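Local coordinates for protein tyrosine--tRNA ligase, mitochondrial (Emericella nidulans, PDB 5IHX) that probably catalyses the ATP-dependent attachment of L-tyrosine to mitochondrial tRNA(Tyr), as a class I aminoacyl-tRNA synthetase, at residues 42-47 against 330-335; 71-76 against 106-111. All coordinates share one frame; numbering follows the deposited sequence.

Interaction 1 of 2, residues 42-47 against 330-335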
loop_
_atom_site.group_PDB
_atom_site.type_symbol
_atom_site.label_atom_id
_atom_site.label_comp_id
_atom_site.label_asym_id
_atom_site.label_seq_id
_atom_site.Cartn_x
_atom_site.Cartn_y
_atom_site.Cartn_z
ATOM N N GLU A 42 27.484 -20.966 -14.991
ATOM C CA GLU A 42 28.365 -21.507 -13.965
ATOM C C GLU A 42 29.811 -21.478 -14.445
ATOM O O GLU A 42 30.728 -21.170 -13.684
ATOM C CB GLU A 42 27.945 -22.933 -13.607
ATOM C CG GLU A 42 26.711 -22.992 -12.716
ATOM C CD GLU A 42 26.087 -24.373 -12.655
ATOM O OE1 GLU A 42 25.421 -24.682 -11.645
ATOM O OE2 GLU A 42 26.247 -25.145 -13.624
ATOM N N GLU A 43 30.008 -21.800 -15.718
ATOM C CA GLU A 43 31.333 -21.749 -16.320
ATOM C C GLU A 43 31.871 -20.318 -16.354
ATOM O O GLU A 43 33.077 -20.102 -16.229
ATOM C CB GLU A 43 31.301 -22.346 -17.728
ATOM C CG GLU A 43 32.677 -22.579 -18.330
ATOM C CD GLU A 43 32.622 -23.316 -19.657
ATOM O OE1 GLU A 43 31.603 -23.195 -20.366
ATOM O OE2 GLU A 43 33.600 -24.019 -19.988
ATOM N N ARG A 44 30.982 -19.341 -16.535
ATOM C CA ARG A 44 31.394 -17.940 -16.537
ATOM C C ARG A 44 31.591 -17.432 -15.105
ATOM O O ARG A 44 32.148 -16.355 -14.892
ATOM C CB ARG A 44 30.374 -17.054 -17.256
ATOM C CG ARG A 44 30.039 -17.501 -18.675
ATOM C CD ARG A 44 31.226 -17.580 -19.626
ATOM N NE ARG A 44 32.018 -16.361 -19.754
ATOM C CZ ARG A 44 32.910 -16.168 -20.723
ATOM N NH1 ARG A 44 33.103 -17.107 -21.641
ATOM N NH2 ARG A 44 33.603 -15.041 -20.786
ATOM N N GLY A 45 31.105 -18.195 -14.129
ATOM C CA GLY A 45 31.204 -17.808 -12.731
ATOM C C GLY A 45 30.216 -16.715 -12.358
ATOM O O GLY A 45 30.472 -15.915 -11.457
ATOM N N LEU A 46 29.077 -16.690 -13.043
ATOM C CA LEU A 46 28.094 -15.626 -12.866
ATOM C C LEU A 46 26.967 -15.969 -11.889
ATOM O O LEU A 46 26.173 -15.095 -11.539
ATOM C CB LEU A 46 27.497 -15.249 -14.224
ATOM C CG LEU A 46 28.383 -14.380 -15.120
ATOM C CD1 LEU A 46 27.789 -14.260 -16.516
ATOM C CD2 LEU A 46 28.586 -12.994 -14.509
ATOM N N ILE A 47 26.889 -17.224 -11.451
ATOM C CA ILE A 47 25.887 -17.618 -10.458
ATOM C C ILE A 47 26.507 -17.742 -9.069
ATOM O O ILE A 47 27.445 -18.511 -8.868
ATOM C CB ILE A 47 25.211 -18.955 -10.820
ATOM C CG1 ILE A 47 24.598 -18.872 -12.220
ATOM C CG2 ILE A 47 24.158 -19.317 -9.766
ATOM C CD1 ILE A 47 23.833 -20.111 -12.650
ATOM N N MET A 330 33.497 -13.201 -16.149
ATOM C CA MET A 330 32.253 -12.555 -15.738
ATOM C C MET A 330 31.929 -11.300 -16.555
ATOM O O MET A 330 30.754 -10.997 -16.783
ATOM C CB MET A 330 32.308 -12.194 -14.247
ATOM C CG MET A 330 32.384 -13.398 -13.314
ATOM S SD MET A 330 32.147 -12.990 -11.566
ATOM C CE MET A 330 33.333 -11.670 -11.337
ATOM N N PHE A 331 32.958 -10.566 -16.979
ATOM C CA PHE A 331 32.759 -9.256 -17.609
ATOM C C PHE A 331 32.944 -9.224 -19.131
ATOM O O PHE A 331 32.810 -8.164 -19.738
ATOM C CB PHE A 331 33.709 -8.230 -16.983
ATOM C CG PHE A 331 33.300 -7.780 -15.611
ATOM C CD1 PHE A 331 32.237 -6.906 -15.446
ATOM C CD2 PHE A 331 33.984 -8.216 -14.486
ATOM C CE1 PHE A 331 31.859 -6.481 -14.187
ATOM C CE2 PHE A 331 33.609 -7.793 -13.225
ATOM C CZ PHE A 331 32.545 -6.925 -13.075
ATOM N N THR A 332 33.247 -10.363 -19.750
ATOM C CA THR A 332 33.456 -10.398 -21.200
ATOM C C THR A 332 32.782 -11.604 -21.842
ATOM O O THR A 332 32.364 -12.537 -21.155
ATOM C CB THR A 332 34.959 -10.431 -21.564
ATOM O OG1 THR A 332 35.427 -11.787 -21.573
ATOM C CG2 THR A 332 35.787 -9.612 -20.577
ATOM N N PHE A 333 32.683 -11.562 -23.171
ATOM C CA PHE A 333 32.165 -12.675 -23.969
ATOM C C PHE A 333 33.307 -13.517 -24.543
ATOM O O PHE A 333 33.086 -14.361 -25.412
ATOM C CB PHE A 333 31.280 -12.151 -25.111
ATOM C CG PHE A 333 29.860 -11.824 -24.705
ATOM C CD1 PHE A 333 28.939 -11.428 -25.664
ATOM C CD2 PHE A 333 29.448 -11.889 -23.380
ATOM C CE1 PHE A 333 27.637 -11.117 -25.315
ATOM C CE2 PHE A 333 28.144 -11.582 -23.028
ATOM C CZ PHE A 333 27.239 -11.197 -23.997
ATOM N N LEU A 334 34.523 -13.282 -24.059
ATOM C CA LEU A 334 35.690 -14.036 -24.509
ATOM C C LEU A 334 35.486 -15.531 -24.265
ATOM O O LEU A 334 35.117 -15.927 -23.160
ATOM C CB LEU A 334 36.954 -13.561 -23.789
ATOM C CG LEU A 334 37.549 -12.215 -24.209
ATOM C CD1 LEU A 334 38.589 -11.776 -23.197
ATOM C CD2 LEU A 334 38.169 -12.297 -25.598
ATOM N N PRO A 335 35.703 -16.366 -25.303
ATOM C CA PRO A 335 35.604 -17.817 -25.105
ATOM C C PRO A 335 36.556 -18.326 -24.026
ATOM O O PRO A 335 37.623 -17.742 -23.828
ATOM C CB PRO A 335 35.987 -18.392 -26.473
ATOM C CG PRO A 335 35.718 -17.300 -27.440
ATOM C CD PRO A 335 35.999 -16.024 -26.706
#

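Interaction 2 of 2, residues 71-76 against 106-111. With TYR (tyrosine), chain C.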
loop_
_atom_site.group_PDB
_atom_site.type_symbol
_atom_site.label_atom_id
_atom_site.label_comp_id
_atom_site.label_asym_id
_atom_site.label_seq_id
_atom_site.Cartn_x
_atom_site.Cartn_y
_atom_site.Cartn_z
ATOM N N GLY A 71 16.216 -6.106 -12.321
ATOM C CA GLY A 71 15.714 -4.782 -12.005
ATOM C C GLY A 71 16.801 -3.845 -11.518
ATOM O O GLY A 71 17.806 -4.282 -10.960
ATOM N N VAL A 72 16.599 -2.551 -11.738
ATOM C CA VAL A 72 17.516 -1.540 -11.232
ATOM C C VAL A 72 16.735 -0.286 -10.853
ATOM O O VAL A 72 15.882 0.175 -11.613
ATOM C CB VAL A 72 18.621 -1.193 -12.265
ATOM C CG1 VAL A 72 18.012 -0.769 -13.601
ATOM C CG2 VAL A 72 19.538 -0.101 -11.727
ATOM N N ASP A 73 17.012 0.243 -9.664
ATOM C CA ASP A 73 16.368 1.466 -9.195
ATOM C C ASP A 73 17.258 2.674 -9.500
ATOM O O ASP A 73 18.417 2.709 -9.084
ATOM C CB ASP A 73 16.071 1.394 -7.694
ATOM C CG ASP A 73 14.837 0.560 -7.377
ATOM O OD1 ASP A 73 14.536 0.376 -6.179
ATOM O OD2 ASP A 73 14.142 0.121 -8.320
ATOM N N PRO A 74 16.722 3.666 -10.234
ATOM C CA PRO A 74 17.506 4.854 -10.591
ATOM C C PRO A 74 17.729 5.823 -9.426
ATOM O O PRO A 74 16.970 6.778 -9.261
ATOM C CB PRO A 74 16.661 5.506 -11.689
ATOM C CG PRO A 74 15.267 5.117 -11.366
ATOM C CD PRO A 74 15.361 3.725 -10.801
ATOM N N THR A 75 18.765 5.565 -8.633
ATOM C CA THR A 75 19.144 6.448 -7.532
ATOM C C THR A 75 20.254 7.404 -7.967
ATOM O O THR A 75 20.676 8.272 -7.202
ATOM C CB THR A 75 19.629 5.651 -6.307
ATOM O OG1 THR A 75 20.776 4.868 -6.663
ATOM C CG2 THR A 75 18.530 4.736 -5.793
ATOM N N ALA A 76 20.722 7.230 -9.199
ATOM C CA ALA A 76 21.749 8.086 -9.780
ATOM C C ALA A 76 21.460 8.255 -11.268
ATOM O O ALA A 76 20.700 7.474 -11.843
ATOM C CB ALA A 76 23.133 7.488 -9.555
ATOM N N GLY A 106 11.303 2.853 -11.698
ATOM C CA GLY A 106 10.952 4.253 -11.551
ATOM C C GLY A 106 10.072 4.497 -10.339
ATOM O O GLY A 106 10.261 5.472 -9.611
ATOM N N ALA A 107 9.107 3.608 -10.122
ATOM C CA ALA A 107 8.190 3.730 -8.993
ATOM C C ALA A 107 8.848 3.255 -7.700
ATOM O O ALA A 107 8.818 3.951 -6.687
ATOM C CB ALA A 107 6.921 2.942 -9.253
ATOM N N THR A 108 9.442 2.064 -7.740
ATOM C CA THR A 108 9.997 1.450 -6.540
ATOM C C THR A 108 11.197 2.224 -5.999
ATOM O O THR A 108 11.595 2.037 -4.849
ATOM C CB THR A 108 10.431 -0.005 -6.807
ATOM O OG1 THR A 108 11.186 -0.065 -8.022
ATOM C CG2 THR A 108 9.218 -0.916 -6.926
ATOM N N SER A 109 11.767 3.094 -6.826
ATOM C CA SER A 109 12.873 3.940 -6.392
ATOM C C SER A 109 12.381 5.045 -5.461
ATOM O O SER A 109 13.137 5.551 -4.633
ATOM C CB SER A 109 13.598 4.542 -7.597
ATOM O OG SER A 109 12.742 5.388 -8.345
ATOM N N ARG A 110 11.112 5.418 -5.605
ATOM C CA ARG A 110 10.506 6.413 -4.726
ATOM C C ARG A 110 10.472 5.896 -3.290
ATOM O O ARG A 110 10.731 6.641 -2.347
ATOM C CB ARG A 110 9.091 6.764 -5.192
ATOM C CG ARG A 110 9.014 7.369 -6.585
ATOM C CD ARG A 110 7.580 7.725 -6.945
ATOM N NE ARG A 110 7.453 8.227 -8.310
ATOM C CZ ARG A 110 6.302 8.588 -8.868
ATOM N N VAL A 111 10.153 4.613 -3.137
ATOM C CA VAL A 111 10.120 3.974 -1.824
ATOM C C VAL A 111 11.535 3.721 -1.310
ATOM O O VAL A 111 11.894 4.157 -0.215
ATOM C CB VAL A 111 9.342 2.640 -1.873
ATOM C CG1 VAL A 111 9.416 1.911 -0.533
ATOM C CG2 VAL A 111 7.894 2.890 -2.262
HETATM N N TYR C . 15.274 -3.920 -5.601
HETATM C CA TYR C . 16.392 -4.001 -6.586
HETATM C C TYR C . 17.600 -3.206 -6.103
HETATM O O TYR C . 18.743 -3.508 -6.453
HETATM C CB TYR C . 15.938 -3.486 -7.953
HETATM C CG TYR C . 14.641 -4.095 -8.423
HETATM C CD1 TYR C . 14.558 -5.448 -8.730
HETATM C CD2 TYR C . 13.495 -3.320 -8.558
HETATM C CE1 TYR C . 13.376 -6.010 -9.160
HETATM C CE2 TYR C . 12.308 -3.873 -8.986
HETATM C CZ TYR C . 12.254 -5.219 -9.288
HETATM O OH TYR C . 11.073 -5.776 -9.714
HETATM O OXT TYR C . 17.458 -2.240 -5.355
#

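Interaction 1 of 2, residues 42-47 against 330-335
Arg44 and Met330 bring two stretches of backbone together, with their CA atoms 5.5 Å apart near the C-terminal ends of helix 37-44 and helix 321-331. From there the Arg44 side chain, curled by bends of the same sign at chi2 and chi3, reaches along the 332-335 turn and presents the end of its guanidinium to the carbonyl of Leu334. NH1 donates to Leu334 O at 2.8 Å and NH2 to the same oxygen at 3.0 Å, a two-nitrogen, end-on grip in which the acceptor lies almost exactly in the guanidinium plane. Neither bond is straight, at 150° and 140°, because the two N-H groups converge on a single atom. A third hold comes from NE, which bonds to Lys329 O, so both ends of the guanidinium are tied to the backbone of one helix end and its exit.

The helix from which Arg44 comes is closed by a Schellman motif: Gly45, with positive phi, is the C' residue, and a weak bond runs from Gly45 N to Glu42 O. The accepting turn has its own brace, an ST turn in which Leu334 N donates to Thr332 OG1 at 3.0 Å; that hydroxyl is also bonded to Leu328 O. Pro335 then stands at the N-cap of helix 336-348, whose Ile336 and Ile339 pack on Arg44, while Trp92 of helix 84-95 packs on both Arg44 and Leu46.

Met330 lies against the Schellman turn, its CG 3.4 Å from Arg44 O and its SD 3.4 Å from Gly45 O. Leu46 runs past Met330 in the opposite direction, CD2 meeting Met330 CB at 3.8 Å.

Interaction 2 of 2, residues 71-76 against 106-111
The contact of Asp73 and Pro74 with Thr108 and Ser109 is a buried, mixed polar and apolar one at the wall of the tyrosine pocket, where the loop after strand 68-72 meets the short, weakly bonded helix 108-111 that follows strand 100-104. Its polar link runs from Thr108 OG1, which donates to Asp73 OD2 at 3.0 Å. The hydroxyl meets the carboxylate on its syn side, 28° out of plane, and the two side chains cross at about a right angle. Asp73 OD1 is bonded to Tyr217 OH and Thr108 OG1 to Asn169 ND2, so each partner is held a second time.

Strands 68-72 and 100-104, which lead into the two segments, are neighbouring parallel strands of the Rossmann-type nucleotide-binding fold of class I synthetases, and the ligand lies against the first of them. Asp73 OD2 stands 3.5 Å from CD2 of the bound tyrosine, and Gly71 CA is 3.5 Å from its CD1, so the ring lies directly against the glycine backbone.

On the apolar side Ser109 CB packs against Pro74 CD at 3.7 Å and faces Asp73 CB at 4.0 Å. With chi1 63°, Ser109 OG sits flanked by its own N and C and turns back to donate to Gly106 O at 2.8 Å from above the carbonyl plane. Leu179 of the second subunit packs on Ala107 and Arg110, and its Leu182 on Val111.

How the interactions relate
Only interaction 2 borders the tyrosine site: it includes Gly71, Val72 and Asp73 of the pocket, whereas interaction 1 joins the ends of helices on the opposite side of the chain's centre. Their centres are 27 Å apart and their nearest atoms about 13 Å, without touching. In sequence, both segments of interaction 2 fall between 47 and 330, so the 282 residues that interaction 1 brackets contain the whole of interaction 2. The two also differ in surroundings. The second subunit reaches the 106-111 segment of interaction 2, but no other protein chain of the assembly touches interaction 1.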